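Local coordinates for protein alpha-ketoglutarate-dependent 2,4-dichlorophenoxyacetate dioxygenase (PDB 5BKE) that probably works as a metal- and 2-oxoglutarate-dependent dioxygenase of the TfdA family that attacks aryloxyalkanoate herbicides such as 2,4-dichlorophenoxyacetate, at residues F12-V16 with Y40-H46; E66-G71 with F120-A125. One frame throughout, in Å; residues are numbered along the deposited sequence.

Interaction 1. Residues F12-V16 with Y40-H46; sequences FVGQV and YAVLVFH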
ATOM      1  N   PHE C  12      -0.403  13.787  24.712  1.00 24.37           N
ATOM      2  CA  PHE C  12      -0.067  15.173  25.089  1.00 23.82           C
ATOM      3  C   PHE C  12       0.623  15.229  26.460  1.00 23.18           C
ATOM      4  O   PHE C  12       0.900  14.168  27.055  1.00 22.77           O
ATOM      5  CB  PHE C  12      -1.323  16.084  25.002  1.00 23.02           C
ATOM      6  CG  PHE C  12      -2.335  15.909  26.125  1.00 23.62           C
ATOM      7  CD1 PHE C  12      -2.746  14.645  26.577  1.00 23.85           C
ATOM      8  CD2 PHE C  12      -2.923  17.038  26.704  1.00 23.93           C
ATOM      9  CE1 PHE C  12      -3.688  14.517  27.600  1.00 24.05           C
ATOM     10  CE2 PHE C  12      -3.863  16.923  27.722  1.00 24.20           C
ATOM     11  CZ  PHE C  12      -4.250  15.660  28.170  1.00 25.35           C
ATOM     12  N   VAL C  13       0.894  16.452  26.941  1.00 21.09           N
ATOM     13  CA  VAL C  13       1.518  16.752  28.262  1.00 20.79           C
ATOM     14  C   VAL C  13       3.027  16.549  28.253  1.00 21.71           C
ATOM     15  O   VAL C  13       3.519  15.426  28.049  1.00 21.61           O
ATOM     16  CB  VAL C  13       0.873  16.004  29.479  1.00 20.45           C
ATOM     17  CG1 VAL C  13       1.431  16.504  30.809  1.00 20.10           C
ATOM     18  CG2 VAL C  13      -0.641  16.129  29.479  1.00 19.86           C
ATOM     19  N   GLY C  14       3.756  17.644  28.470  1.00 21.44           N
ATOM     20  CA  GLY C  14       5.204  17.592  28.630  1.00 22.22           C
ATOM     21  C   GLY C  14       5.697  18.038  29.994  1.00 24.02           C
ATOM     22  O   GLY C  14       5.174  18.993  30.585  1.00 24.55           O
ATOM     23  N   GLN C  15       6.714  17.343  30.495  1.00 25.44           N
ATOM     24  CA  GLN C  15       7.402  17.738  31.720  1.00 26.25           C
ATOM     25  C   GLN C  15       8.653  18.498  31.336  1.00 26.04           C
ATOM     26  O   GLN C  15       9.469  18.011  30.544  1.00 25.59           O
ATOM     27  CB  GLN C  15       7.748  16.522  32.586  1.00 28.21           C
ATOM     28  CG  GLN C  15       8.413  16.868  33.912  1.00 31.17           C
ATOM     29  CD  GLN C  15       8.534  15.671  34.836  1.00 33.62           C
ATOM     30  OE1 GLN C  15       7.532  15.130  35.315  1.00 36.63           O
ATOM     31  NE2 GLN C  15       9.763  15.262  35.107  1.00 34.03           N
ATOM     32  N   VAL C  16       8.797  19.698  31.895  1.00 24.39           N
ATOM     33  CA  VAL C  16       9.912  20.576  31.544  1.00 23.61           C
ATOM     34  C   VAL C  16      10.933  20.656  32.675  1.00 23.72           C
ATOM     35  O   VAL C  16      10.571  20.843  33.835  1.00 25.75           O
ATOM     36  CB  VAL C  16       9.430  21.996  31.173  1.00 22.48           C
ATOM     37  CG1 VAL C  16      10.575  22.814  30.605  1.00 21.94           C
ATOM     38  CG2 VAL C  16       8.287  21.937  30.171  1.00 22.79           C
ATOM     39  N   TYR C  40       2.382  20.214  23.121  1.00 20.34           N
ATOM     40  CA  TYR C  40       1.961  19.380  24.254  1.00 19.54           C
ATOM     41  C   TYR C  40       0.649  19.799  24.928  1.00 19.91           C
ATOM     42  O   TYR C  40       0.008  18.984  25.598  1.00 19.73           O
ATOM     43  CB  TYR C  40       3.090  19.274  25.280  1.00 19.59           C
ATOM     44  CG  TYR C  40       4.348  18.628  24.725  1.00 20.04           C
ATOM     45  CD1 TYR C  40       4.455  17.224  24.639  1.00 19.87           C
ATOM     46  CD2 TYR C  40       5.423  19.405  24.276  1.00 19.55           C
ATOM     47  CE1 TYR C  40       5.601  16.615  24.130  1.00 20.20           C
ATOM     48  CE2 TYR C  40       6.577  18.809  23.769  1.00 20.08           C
ATOM     49  CZ  TYR C  40       6.657  17.411  23.695  1.00 20.91           C
ATOM     50  OH  TYR C  40       7.787  16.805  23.202  1.00 21.80           O
ATOM     51  N   ALA C  41       0.252  21.061  24.746  1.00 19.80           N
ATOM     52  CA  ALA C  41      -0.987  21.634  25.331  1.00 19.88           C
ATOM     53  C   ALA C  41      -0.969  21.872  26.850  1.00 20.24           C
ATOM     54  O   ALA C  41      -1.652  22.791  27.350  1.00 20.66           O
ATOM     55  CB  ALA C  41      -2.242  20.861  24.902  1.00 18.87           C
ATOM     56  N   VAL C  42      -0.205  21.054  27.570  1.00 19.30           N
ATOM     57  CA  VAL C  42      -0.048  21.149  29.024  1.00 19.67           C
ATOM     58  C   VAL C  42       1.432  20.931  29.352  1.00 20.81           C
ATOM     59  O   VAL C  42       2.073  20.003  28.831  1.00 20.20           O
ATOM     60  CB  VAL C  42      -0.923  20.120  29.805  1.00 19.36           C
ATOM     61  CG1 VAL C  42      -0.781  20.294  31.311  1.00 19.60           C
ATOM     62  CG2 VAL C  42      -2.392  20.214  29.443  1.00 18.73           C
ATOM     63  N   LEU C  43       1.968  21.794  30.209  1.00 21.05           N
ATOM     64  CA  LEU C  43       3.349  21.697  30.642  1.00 21.33           C
ATOM     65  C   LEU C  43       3.431  21.647  32.160  1.00 22.60           C
ATOM     66  O   LEU C  43       2.707  22.364  32.850  1.00 22.85           O
ATOM     67  CB  LEU C  43       4.196  22.842  30.070  1.00 20.78           C
ATOM     68  CG  LEU C  43       4.428  22.917  28.553  1.00 20.80           C
ATOM     69  CD1 LEU C  43       5.340  24.097  28.235  1.00 19.97           C
ATOM     70  CD2 LEU C  43       4.981  21.612  27.957  1.00 20.75           C
ATOM     71  N   VAL C  44       4.315  20.783  32.662  1.00 23.75           N
ATOM     72  CA  VAL C  44       4.485  20.522  34.093  1.00 23.15           C
ATOM     73  C   VAL C  44       5.907  20.922  34.470  1.00 23.66           C
ATOM     74  O   VAL C  44       6.868  20.451  33.867  1.00 23.93           O
ATOM     75  CB  VAL C  44       4.234  19.023  34.424  1.00 23.81           C
ATOM     76  CG1 VAL C  44       4.517  18.710  35.897  1.00 22.83           C
ATOM     77  CG2 VAL C  44       2.810  18.616  34.057  1.00 22.81           C
ATOM     78  N   PHE C  45       6.034  21.825  35.437  1.00 23.92           N
ATOM     79  CA  PHE C  45       7.334  22.241  35.954  1.00 24.48           C
ATOM     80  C   PHE C  45       7.325  21.838  37.417  1.00 26.72           C
ATOM     81  O   PHE C  45       6.376  22.154  38.135  1.00 28.24           O
ATOM     82  CB  PHE C  45       7.527  23.765  35.870  1.00 23.01           C
ATOM     83  CG  PHE C  45       7.591  24.326  34.466  1.00 22.24           C
ATOM     84  CD1 PHE C  45       6.428  24.503  33.699  1.00 21.61           C
ATOM     85  CD2 PHE C  45       8.812  24.751  33.931  1.00 21.83           C
ATOM     86  CE1 PHE C  45       6.493  25.045  32.420  1.00 21.23           C
ATOM     87  CE2 PHE C  45       8.880  25.294  32.648  1.00 21.75           C
ATOM     88  CZ  PHE C  45       7.717  25.436  31.890  1.00 21.38           C
ATOM     89  N   HIS C  46       8.372  21.155  37.863  1.00 27.94           N
ATOM     90  CA  HIS C  46       8.515  20.817  39.285  1.00 29.12           C
ATOM     91  C   HIS C  46       9.428  21.826  40.000  1.00 27.86           C
ATOM     92  O   HIS C  46      10.259  22.474  39.362  1.00 27.20           O
ATOM     93  CB  HIS C  46       9.028  19.370  39.464  1.00 28.58           C
ATOM     94  CG  HIS C  46       8.096  18.326  38.927  1.00 28.54           C
ATOM     95  ND1 HIS C  46       6.833  18.121  39.437  1.00 30.04           N
ATOM     96  CD2 HIS C  46       8.243  17.428  37.923  1.00 28.95           C
ATOM     97  CE1 HIS C  46       6.242  17.141  38.775  1.00 29.86           C
ATOM     98  NE2 HIS C  46       7.078  16.701  37.853  1.00 29.28           N
TER
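Gly-14 pairs with Leu-43 and Gln-15 with Val-44, in neighbouring parallel strands of a beta-alpha-beta unit, strand 14-17, helix 27-40, strand 42-45. Gly-14 N bonds to Val-42 O at 2.9 Å. Gly-14 O takes Val-44 N, also at 2.9 Å, and Val-16 N donates to Val-44 O. Val-13 N extends the ladder to Tyr-40 O at the helix end (3.0 Å). Gly-14 suits its place: a beta carbon there would press on the Tyr-40 ring and Leu-43 CD2.

Val-16 lies alongside Phe-45 and lays its CB over one ring face, a CH-pi contact of 3.9 Å from Val-16 CB to the Phe-45 ring centroid. Val-16 CG2 meets Leu-43 CD2 at 4.0 Å. On the face of the sheet that carries Val-44, Val-13 CG1 meets Val-44 CG2, and Tyr-245 of strand 244-247 packs on both valines. Val-42 reaches Val-255 and Trp-257 of strand 254-258, the next strand of the sheet.

At the C-terminal end of the pair, Gln-15 turns its CG away from the backbone N (chi1 -177°) and stays extended beyond it, bringing OE1 to the edge of the His-46 ring. With an alanine at Gln-15, His-46 NE2 is likely to lose this acceptor, and the imidazole one of the bonds that fix its rotation. Asp-253 OD1 bonds to His-46 ND1. The Gln-15 bond is weak: His-46 NE2 donates to Gln-15 OE1 over 3.0 Å, in the ring plane, with amide and ring planes 83° apart.

Interaction 2. Residues E66-G71 with F120-A125; sequences EDARGG and FRPIPA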
ATOM      1  N   GLU C  66      -5.194  38.665  31.305  1.00 26.84           N
ATOM      2  CA  GLU C  66      -6.636  38.703  31.138  1.00 29.42           C
ATOM      3  C   GLU C  66      -7.261  39.555  32.248  1.00 31.06           C
ATOM      4  O   GLU C  66      -6.976  39.355  33.438  1.00 28.94           O
ATOM      5  CB  GLU C  66      -7.249  37.301  31.146  1.00 29.07           C
ATOM      6  CG  GLU C  66      -8.668  37.286  30.594  1.00 30.42           C
ATOM      7  CD  GLU C  66      -9.327  35.915  30.611  1.00 32.76           C
ATOM      8  OE1 GLU C  66      -9.602  35.378  31.711  1.00 31.65           O
ATOM      9  OE2 GLU C  66      -9.602  35.390  29.509  1.00 33.52           O
ATOM     10  N   ASP C  67      -8.109  40.499  31.841  1.00 34.57           N
ATOM     11  CA  ASP C  67      -8.944  41.272  32.763  1.00 38.73           C
ATOM     12  C   ASP C  67      -9.890  40.348  33.554  1.00 39.88           C
ATOM     13  O   ASP C  67     -10.776  39.703  32.986  1.00 40.28           O
ATOM     14  CB  ASP C  67      -9.716  42.354  31.997  1.00 40.93           C
ATOM     15  CG  ASP C  67     -10.422  43.361  32.915  1.00 44.77           C
ATOM     16  OD1 ASP C  67     -10.397  43.232  34.165  1.00 44.35           O
ATOM     17  OD2 ASP C  67     -11.014  44.307  32.359  1.00 48.71           O
ATOM     18  N   ALA C  68      -9.663  40.299  34.868  1.00 43.67           N
ATOM     19  CA  ALA C  68     -10.381  39.427  35.799  1.00 48.32           C
ATOM     20  C   ALA C  68     -11.871  39.759  35.998  1.00 53.15           C
ATOM     21  O   ALA C  68     -12.651  38.867  36.345  1.00 54.74           O
ATOM     22  CB  ALA C  68      -9.662  39.397  37.143  1.00 48.41           C
ATOM     23  N   ARG C  69     -12.251  41.025  35.785  1.00 56.31           N
ATOM     24  CA  ARG C  69     -13.632  41.505  35.991  1.00 60.82           C
ATOM     25  C   ARG C  69     -14.696  40.709  35.223  1.00 62.53           C
ATOM     26  O   ARG C  69     -14.531  40.429  34.030  1.00 63.00           O
ATOM     27  CB  ARG C  69     -13.737  42.995  35.658  1.00 63.17           C
ATOM     28  CG  ARG C  69     -13.698  43.908  36.876  1.00 69.86           C
ATOM     29  CD  ARG C  69     -15.098  44.336  37.307  1.00 76.83           C
ATOM     30  NE  ARG C  69     -15.667  45.339  36.399  1.00 81.27           N
ATOM     31  CZ  ARG C  69     -16.952  45.693  36.347  1.00 83.47           C
ATOM     32  NH1 ARG C  69     -17.854  45.130  37.150  1.00 83.98           N
ATOM     33  NH2 ARG C  69     -17.339  46.619  35.475  1.00 81.34           N
ATOM     34  N   GLY C  70     -15.777  40.349  35.924  1.00 59.91           N
ATOM     35  CA  GLY C  70     -16.844  39.495  35.384  1.00 58.99           C
ATOM     36  C   GLY C  70     -16.574  37.994  35.467  1.00 59.77           C
ATOM     37  O   GLY C  70     -17.304  37.196  34.869  1.00 56.48           O
ATOM     38  N   GLY C  71     -15.536  37.615  36.219  1.00 60.65           N
ATOM     39  CA  GLY C  71     -15.077  36.226  36.321  1.00 64.50           C
ATOM     40  C   GLY C  71     -15.451  35.454  37.578  1.00 66.30           C
ATOM     41  O   GLY C  71     -15.425  34.224  37.570  1.00 66.42           O
ATOM     42  N   PHE C 120     -16.713  31.613  28.940  1.00 29.07           N
ATOM     43  CA  PHE C 120     -17.817  32.587  29.092  1.00 29.28           C
ATOM     44  C   PHE C 120     -17.468  34.025  28.661  1.00 29.60           C
ATOM     45  O   PHE C 120     -18.285  34.928  28.828  1.00 31.32           O
ATOM     46  CB  PHE C 120     -18.312  32.598  30.552  1.00 29.00           C
ATOM     47  CG  PHE C 120     -17.222  32.837  31.557  1.00 29.44           C
ATOM     48  CD1 PHE C 120     -16.744  34.136  31.810  1.00 29.64           C
ATOM     49  CD2 PHE C 120     -16.647  31.761  32.248  1.00 29.26           C
ATOM     50  CE1 PHE C 120     -15.714  34.347  32.728  1.00 29.82           C
ATOM     51  CE2 PHE C 120     -15.624  31.971  33.179  1.00 28.95           C
ATOM     52  CZ  PHE C 120     -15.155  33.263  33.414  1.00 29.20           C
ATOM     53  N   ARG C 121     -16.260  34.241  28.137  1.00 29.88           N
ATOM     54  CA  ARG C 121     -15.837  35.551  27.622  1.00 30.09           C
ATOM     55  C   ARG C 121     -15.807  35.565  26.098  1.00 31.03           C
ATOM     56  O   ARG C 121     -15.428  34.554  25.489  1.00 30.43           O
ATOM     57  CB  ARG C 121     -14.445  35.928  28.127  1.00 31.22           C
ATOM     58  CG  ARG C 121     -14.317  36.025  29.630  1.00 31.94           C
ATOM     59  CD  ARG C 121     -12.970  36.624  29.998  1.00 32.73           C
ATOM     60  NE  ARG C 121     -12.749  36.527  31.437  1.00 34.29           N
ATOM     61  CZ  ARG C 121     -13.250  37.362  32.347  1.00 35.02           C
ATOM     62  NH1 ARG C 121     -14.020  38.391  31.985  1.00 33.66           N
ATOM     63  NH2 ARG C 121     -12.982  37.158  33.632  1.00 35.56           N
ATOM     64  N   PRO C 122     -16.192  36.710  25.471  1.00 31.18           N
ATOM     65  CA  PRO C 122     -16.181  36.783  24.003  1.00 30.93           C
ATOM     66  C   PRO C 122     -14.801  36.477  23.395  1.00 31.25           C
ATOM     67  O   PRO C 122     -14.722  35.857  22.327  1.00 31.38           O
ATOM     68  CB  PRO C 122     -16.630  38.231  23.708  1.00 31.12           C
ATOM     69  CG  PRO C 122     -16.557  38.956  25.011  1.00 30.70           C
ATOM     70  CD  PRO C 122     -16.814  37.915  26.056  1.00 30.40           C
ATOM     71  N   ILE C 123     -13.737  36.907  24.072  1.00 30.48           N
ATOM     72  CA  ILE C 123     -12.381  36.472  23.738  1.00 30.03           C
ATOM     73  C   ILE C 123     -11.894  35.577  24.896  1.00 29.09           C
ATOM     74  O   ILE C 123     -11.540  36.087  25.962  1.00 30.71           O
ATOM     75  CB  ILE C 123     -11.418  37.655  23.436  1.00 30.83           C
ATOM     76  CG1 ILE C 123     -11.955  38.523  22.276  1.00 31.94           C
ATOM     77  CG2 ILE C 123     -10.046  37.121  23.064  1.00 30.89           C
ATOM     78  CD1 ILE C 123     -11.232  39.842  22.042  1.00 31.78           C
ATOM     79  N   PRO C 124     -11.904  34.237  24.703  1.00 27.15           N
ATOM     80  CA  PRO C 124     -11.533  33.357  25.816  1.00 26.37           C
ATOM     81  C   PRO C 124     -10.022  33.313  26.040  1.00 24.86           C
ATOM     82  O   PRO C 124      -9.256  33.631  25.129  1.00 24.77           O
ATOM     83  CB  PRO C 124     -12.055  31.994  25.365  1.00 26.61           C
ATOM     84  CG  PRO C 124     -11.952  32.037  23.868  1.00 26.43           C
ATOM     85  CD  PRO C 124     -12.229  33.467  23.479  1.00 26.66           C
ATOM     86  N   ALA C 125      -9.616  32.910  27.241  1.00 24.27           N
ATOM     87  CA  ALA C 125      -8.209  32.857  27.656  1.00 23.61           C
ATOM     88  C   ALA C 125      -7.317  32.012  26.732  1.00 23.51           C
ATOM     89  O   ALA C 125      -7.781  31.056  26.122  1.00 23.09           O
ATOM     90  CB  ALA C 125      -8.117  32.333  29.073  1.00 22.80           C
TER
HETATM   91  O   HOH W   1      -9.298  36.425  27.298  1.00 23.08           O
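Arg-121 reaches across to the type II beta turn Ala-68 to Gly-71 and fills backbone acceptors there with its guanidinium. The turn belongs to a loop of the cupin-like TauD/TfdA fold. Segment 120-125 follows closely on the metal ligands His-115 and Asp-117. Arg-121 NH1 donates to Arg-69 O at 2.9 Å, with 162° at the hydrogen. That acceptor lies close to the guanidinium plane. Arg-121 NH2 makes a weaker, more bent bond to Ala-68 O at 3.2 Å. Ala-68 O also takes a weak bond from Gly-71 N, which closes the turn.

Asp-67 O is different. It sits over one guanidinium face, with no hydrogen bond to NH2, and Phe-120 CE1 lies over the opposite face. The flat group thus lies between a carbonyl oxygen and a ring carbon. Phe-120 itself meets His-215 edge-to-face.

The third nitrogen, Arg-121 NE, forms a salt bridge to Glu-66 OE1 at 3.4 Å, carboxylate and guanidinium planes 62° apart. Ser-118 OG hydrogen-bonds to both NE and OE1 and ties the pair together. Arg-121 runs straight from CG to NE (chi2 and chi3 both -171°), which carries its head to the turn. Glu-66 OE2 stands near Ala-125 N, but the angle is poor for a bond. A water bridges Glu-66 OE2 and Ile-123 O, donating to both; its 2.5 Å to Glu-66 OE2 is short enough that the exact length is doubtful.

How the interactions relate
Interaction 1 is buried within the sheet, whereas interaction 2 lies at the surface between two irregular loops. Their centres are about 24 Å apart, on opposite sides of the chain's centre, and they do not touch. Interaction 1 joins two strands of the main sheet, while in interaction 2 Glu-66 and Ala-125 touch another of its strands, 276-281. Interaction 1 rests on backbone hydrogen bonds between parallel strands and apolar packing, with one polar side-chain pair at its end. Interaction 2 relies on a single arginine, a carboxylate and turn carbonyls. Both lie near residues of the manganese site, Val-42 close to His-264 and Ala-125 close to Asp-117, but interaction 2 comes nearer to the metal, through Phe-120.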